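Local coordinates for sialidase domain-containing protein (Dyadobacter fermentans, PDB 5HX0) that is of unknown function but belongs to the non-viral sialidase family with BNR-like repeats, and may act on sialic acids or other glycans, at the interface of chains A and B. Numbering follows the deposited sequence. Chains: chain A/B, Uncharacterized protein Dfer_1899.

Contact 1: the interface of chains A and B. Residues chain A 121, 145, 147, 199-200; chain B 83-84.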
ATOM      1  N   PHE A 121      -3.782  -4.333   6.557  1.00 13.01           N
ATOM      2  CA  PHE A 121      -5.137  -4.758   6.890  1.00 11.56           C
ATOM      3  C   PHE A 121      -6.207  -3.753   6.509  1.00 12.54           C
ATOM      4  O   PHE A 121      -7.373  -3.981   6.835  1.00 12.70           O
ATOM      5  CB  PHE A 121      -5.236  -5.091   8.387  1.00 12.44           C
ATOM      6  CG  PHE A 121      -4.232  -6.114   8.809  1.00 18.28           C
ATOM      7  CD1 PHE A 121      -4.417  -7.438   8.478  1.00 18.16           C
ATOM      8  CD2 PHE A 121      -3.062  -5.734   9.447  1.00 18.89           C
ATOM      9  CE1 PHE A 121      -3.474  -8.386   8.813  1.00 23.44           C
ATOM     10  CE2 PHE A 121      -2.117  -6.675   9.789  1.00 24.57           C
ATOM     11  CZ  PHE A 121      -2.328  -8.008   9.463  1.00 17.74           C
ATOM     12  N   ALA A 145     -10.959  -1.183   8.260  1.00 11.75           N
ATOM     13  CA  ALA A 145     -10.914  -2.475   7.589  1.00 14.38           C
ATOM     14  C   ALA A 145     -12.206  -2.709   6.814  1.00 15.12           C
ATOM     15  O   ALA A 145     -13.251  -2.130   7.117  1.00 15.78           O
ATOM     16  CB  ALA A 145     -10.670  -3.604   8.608  1.00 14.68           C
ATOM     17  N   LEU A 147     -14.679  -5.652   5.597  1.00 14.53           N
ATOM     18  CA  LEU A 147     -14.970  -7.043   5.893  1.00 19.06           C
ATOM     19  C   LEU A 147     -16.078  -7.561   4.994  1.00 18.68           C
ATOM     20  O   LEU A 147     -16.910  -6.801   4.491  1.00 18.76           O
ATOM     21  CB  LEU A 147     -15.379  -7.217   7.358  1.00 17.46           C
ATOM     22  CG  LEU A 147     -14.255  -7.423   8.374  1.00 21.56           C
ATOM     23  CD1 LEU A 147     -13.303  -6.247   8.384  1.00 17.61           C
ATOM     24  CD2 LEU A 147     -14.863  -7.634   9.772  1.00 26.19           C
ATOM     25  N   ALA A 199     -11.679  -4.146  14.147  1.00 18.11           N
ATOM     26  CA  ALA A 199     -12.230  -5.144  13.238  1.00 17.08           C
ATOM     27  C   ALA A 199     -11.590  -6.518  13.405  1.00 23.64           C
ATOM     28  O   ALA A 199     -12.084  -7.495  12.828  1.00 22.83           O
ATOM     29  CB  ALA A 199     -12.067  -4.687  11.797  1.00 17.98           C
HETATM   30  N   MSE A 200     -10.516  -6.630  14.174  1.00 14.97           N
HETATM   31  CA  MSE A 200      -9.867  -7.919  14.314  1.00 18.03           C
HETATM   32  C   MSE A 200      -9.994  -8.411  15.733  1.00 25.83           C
HETATM   33  O   MSE A 200      -9.287  -9.328  16.142  1.00 29.22           O
HETATM   34  CB  MSE A 200      -8.405  -7.807  13.870  1.00 20.47           C
HETATM   35  CG  MSE A 200      -8.300  -7.000  12.565  1.00 28.13           C
HETATM   36 SE   MSE A 200      -6.558  -7.150  11.657  1.00 55.43          SE
HETATM   37  CE  MSE A 200      -5.913  -5.390  12.169  1.00 41.14           C
TER
ATOM     38  N   VAL B  83      -8.205 -13.375  10.112  1.00 22.43           N
ATOM     39  CA  VAL B  83      -7.967 -12.291  11.072  1.00 24.68           C
ATOM     40  C   VAL B  83      -9.232 -11.464  11.252  1.00 19.52           C
ATOM     41  O   VAL B  83      -9.424 -10.822  12.293  1.00 22.77           O
ATOM     42  CB  VAL B  83      -6.776 -11.384  10.663  1.00 18.65           C
ATOM     43  CG1 VAL B  83      -5.487 -12.184  10.516  1.00 19.44           C
ATOM     44  CG2 VAL B  83      -7.110 -10.539   9.396  1.00 15.13           C
ATOM     45  N   PHE B  84     -10.101 -11.459  10.244  1.00 18.90           N
ATOM     46  CA  PHE B  84     -11.374 -10.764  10.276  1.00 17.87           C
ATOM     47  C   PHE B  84     -12.531 -11.680  10.652  1.00 22.99           C
ATOM     48  O   PHE B  84     -13.690 -11.307  10.446  1.00 23.26           O
ATOM     49  CB  PHE B  84     -11.658 -10.141   8.914  1.00 15.41           C
ATOM     50  CG  PHE B  84     -10.675  -9.095   8.506  1.00 22.78           C
ATOM     51  CD1 PHE B  84     -10.349  -8.049   9.369  1.00 23.50           C
ATOM     52  CD2 PHE B  84     -10.069  -9.152   7.249  1.00 17.28           C
ATOM     53  CE1 PHE B  84      -9.438  -7.070   8.987  1.00 22.96           C
ATOM     54  CE2 PHE B  84      -9.155  -8.181   6.856  1.00 17.01           C
ATOM     55  CZ  PHE B  84      -8.837  -7.136   7.733  1.00 13.64           C
TER
HETATM   56  O   HOH W   1      -7.638 -11.403  14.517  1.00 36.69           O
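B:Phe84 inserts its ring into a pocket of chain A. A:Leu147, A:Ala145 and A:Met200 form the apolar lining, and A:Phe121 and A:Ala199 add their backbone oxygens. B:Val83 sits beside it, and both residues belong to the 3-10 helix 81-84. One apolar contact is with A:Leu147, whose side chain crosses that of B:Phe84 obliquely. Its methyl CD1 stands to one side of the ring plane, offset past the rim, 3.6 Å from ring atom CD1 of B:Phe84. The opposite face is covered from within chain B: CG2 of B:Val83 stands 3.8 Å above the centre of the ring. A methyl of each chain thus approaches each face, but that of B:Val83 alone is centred.

Small and flexible groups close the far rim. The methyl CB of A:Ala145 is 3.7 Å from CE1 of B:Phe84. A:Met200, a selenomethionine, runs alongside B:Phe84 and points the same way. Its CG is 3.8 Å from CE1 of B:Phe84. With CG anti to the carbonyl carbon (chi1 -44°) and chi2 extended (-166°), CG and SE pass along the ring edge. SE also comes near CG2 of B:Val83.

Backbone carbonyls meet the ring as well. A:Ala199 O lies at the ring edge, in its plane. A:Phe121 O is 3.6 Å from CZ of B:Phe84, at the end of the ring farthest from its backbone.

A polar link is made through water. Water 1 is 3.1 Å from A:Met200 O and 2.9 Å from B:Val83 O, and so bridges the two backbones.

The site is a knob-in-pocket patch of a two-fold interface. It probably helps to hold two copies together, if this dimer also forms in solution.

Contact 2: the interface of chains A and B. Residues chain A 95, 97, 118; chain B 94, 97, 118-119, 122.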
ATOM      1  N   ASN A  95      -7.687   1.332  -0.010  1.00 11.87           N
ATOM      2  CA  ASN A  95      -6.400   1.684  -0.602  1.00 13.60           C
ATOM      3  C   ASN A  95      -5.955   3.113  -0.284  1.00 11.78           C
ATOM      4  O   ASN A  95      -5.160   3.675  -1.039  1.00 12.08           O
ATOM      5  CB  ASN A  95      -6.445   1.458  -2.109  1.00 13.53           C
ATOM      6  CG  ASN A  95      -6.610  -0.009  -2.448  1.00 14.20           C
ATOM      7  OD1 ASN A  95      -7.699  -0.460  -2.817  1.00 13.51           O
ATOM      8  ND2 ASN A  95      -5.541  -0.778  -2.254  1.00 12.12           N
ATOM      9  N   TYR A  97      -3.503   5.393   1.437  1.00  9.45           N
ATOM     10  CA  TYR A  97      -2.144   5.246   1.929  1.00 10.41           C
ATOM     11  C   TYR A  97      -1.632   6.550   2.521  1.00  9.64           C
ATOM     12  O   TYR A  97      -2.131   7.633   2.228  1.00  8.25           O
ATOM     13  CB  TYR A  97      -1.190   4.815   0.805  1.00 10.47           C
ATOM     14  CG  TYR A  97      -1.603   3.547   0.074  1.00  6.59           C
ATOM     15  CD1 TYR A  97      -2.314   2.544   0.719  1.00  7.77           C
ATOM     16  CD2 TYR A  97      -1.274   3.366  -1.266  1.00 11.10           C
ATOM     17  CE1 TYR A  97      -2.686   1.362   0.044  1.00 12.06           C
ATOM     18  CE2 TYR A  97      -1.635   2.203  -1.954  1.00  9.10           C
ATOM     19  CZ  TYR A  97      -2.336   1.205  -1.307  1.00 10.82           C
ATOM     20  OH  TYR A  97      -2.689   0.058  -2.019  1.00 12.33           O
ATOM     21  N   SER A 118       1.556   1.801   3.843  0.50 10.08           N
ATOM     22  CA  SER A 118       0.317   1.148   3.433  0.50  9.84           C
ATOM     23  C   SER A 118       0.028   0.029   4.422  0.50 10.47           C
ATOM     24  O   SER A 118       0.826  -0.906   4.564  0.50 11.35           O
ATOM     25  CB  SER A 118       0.418   0.599   2.011  0.50  9.34           C
ATOM     26  OG  SER A 118       1.646  -0.082   1.814  0.50  7.42           O
TER
ATOM     27  N   PRO B  94      -8.185  -5.994  -1.723  1.00 13.95           N
ATOM     28  CA  PRO B  94      -7.641  -4.660  -2.046  1.00 13.22           C
ATOM     29  C   PRO B  94      -6.291  -4.387  -1.412  1.00 15.11           C
ATOM     30  O   PRO B  94      -5.509  -3.602  -1.963  1.00 12.68           O
ATOM     31  CB  PRO B  94      -8.708  -3.697  -1.502  1.00  9.76           C
ATOM     32  CG  PRO B  94      -9.400  -4.525  -0.375  1.00 10.90           C
ATOM     33  CD  PRO B  94      -9.435  -5.918  -0.947  1.00 11.35           C
ATOM     34  N   TYR B  97      -0.332  -6.674  -1.473  1.00  8.58           N
ATOM     35  CA  TYR B  97       0.805  -5.853  -1.850  1.00 12.16           C
ATOM     36  C   TYR B  97       1.922  -6.748  -2.386  1.00 15.17           C
ATOM     37  O   TYR B  97       1.987  -7.933  -2.087  1.00 14.08           O
ATOM     38  CB  TYR B  97       1.343  -5.038  -0.660  1.00 13.36           C
ATOM     39  CG  TYR B  97       0.331  -4.140   0.038  1.00 10.24           C
ATOM     40  CD1 TYR B  97      -0.725  -3.558  -0.657  1.00 11.17           C
ATOM     41  CD2 TYR B  97       0.447  -3.874   1.405  1.00 11.35           C
ATOM     42  CE1 TYR B  97      -1.649  -2.728  -0.007  1.00 13.60           C
ATOM     43  CE2 TYR B  97      -0.459  -3.046   2.053  1.00 11.36           C
ATOM     44  CZ  TYR B  97      -1.506  -2.477   1.348  1.00 13.78           C
ATOM     45  OH  TYR B  97      -2.414  -1.661   2.014  1.00 14.62           O
ATOM     46  N   SER B 118       2.565  -1.072  -3.449  0.52 12.05           N
ATOM     47  CA  SER B 118       1.130  -1.075  -3.182  0.52 10.14           C
ATOM     48  C   SER B 118       0.475  -0.237  -4.271  0.52 13.84           C
ATOM     49  O   SER B 118       0.813   0.943  -4.436  0.52 11.23           O
ATOM     50  CB  SER B 118       0.807  -0.497  -1.803  0.52 10.29           C
ATOM     51  OG  SER B 118       1.569  -1.101  -0.771  0.52 12.53           O
ATOM     52  N   HIS B 119      -0.445  -0.839  -5.009  1.00 14.37           N
ATOM     53  CA  HIS B 119      -1.118  -0.121  -6.089  1.00 13.87           C
ATOM     54  C   HIS B 119      -2.138   0.863  -5.519  1.00 10.04           C
ATOM     55  O   HIS B 119      -2.926   0.496  -4.631  1.00 11.08           O
ATOM     56  CB  HIS B 119      -1.784  -1.139  -7.024  1.00 10.49           C
ATOM     57  CG  HIS B 119      -2.197  -0.580  -8.355  1.00 13.60           C
ATOM     58  ND1 HIS B 119      -1.352   0.171  -9.147  1.00 18.18           N
ATOM     59  CD2 HIS B 119      -3.348  -0.714  -9.056  1.00 15.40           C
ATOM     60  CE1 HIS B 119      -1.972   0.488 -10.271  1.00 19.31           C
ATOM     61  NE2 HIS B 119      -3.184  -0.039 -10.243  1.00 15.09           N
ATOM     62  N   GLY B 122      -5.994  -0.559  -6.017  1.00 11.41           N
ATOM     63  CA  GLY B 122      -6.531  -1.874  -5.690  1.00 12.31           C
ATOM     64  C   GLY B 122      -5.425  -2.833  -5.289  1.00 11.20           C
ATOM     65  O   GLY B 122      -4.314  -2.416  -4.948  1.00 13.39           O
TER
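A:Tyr97 and B:Tyr97 approach from opposite directions, with their rings nearly perpendicular. Each hydroxyl lies near CE1 of the other ring; A:Tyr97 OH to B:Tyr97 CE1 is 3.6 Å. One face of the A:Tyr97 ring carries A:Asn95 O, 3.4 Å above its centre. On the opposite side, B:Ser118 CB packs near the hydroxyl end. The B:Tyr97 ring has B:Ser118 OG over one face, offset toward the rim. A:Ser118 CB comes in on that same side.

Hydrogen bonds run along the edge of this packing. A:Tyr97 OH donates to B:His119 O at 2.7 Å, from above the carbonyl plane (44° out of it). A:Tyr97 OH accepts from A:Asn95 ND2 at 3.0 Å, close to the amide plane. A:Asn95 ND2 also donates to B:Pro94 O at 2.8 Å. These two bonds fix the rotation of the amide and tie A:Tyr97 to the backbone of chain B.

The serines meet across the two-fold. A:Ser118 OG and B:Ser118 OG are hydrogen-bonded at 2.8 Å, with the direction undecided. OG of A:Ser118 lies between the backbone N and the carbonyl carbon (chi1 45°), while OG of B:Ser118 is anti to the carbonyl carbon (chi1 -51°). The pairing of the hydroxyls therefore departs locally from exact symmetry. Beyond the amide nitrogen, A:Asn95 OD1 rests against the backbone of B:Gly122, 3.4 Å from its CA.

The C-alpha centres of contact 1 and contact 2 are about 15 Å apart on one two-fold interface. Contact 2 lies close to the axis, because residue 118 meets its own copy there. Contact 1 lies to one side, its chain-exchanged twin elsewhere on the interface. The loop 118-122, between strands 114-117 and 123-124, serves both: chain A gives 121 to contact 1 and 118 to contact 2, where chain B gives 118, 119 and 122. In these patches, hydrogen bonds gather near the axis and a mainly apolar plug lies to the side. This would suit a stable dimer, though the structure alone does not prove one.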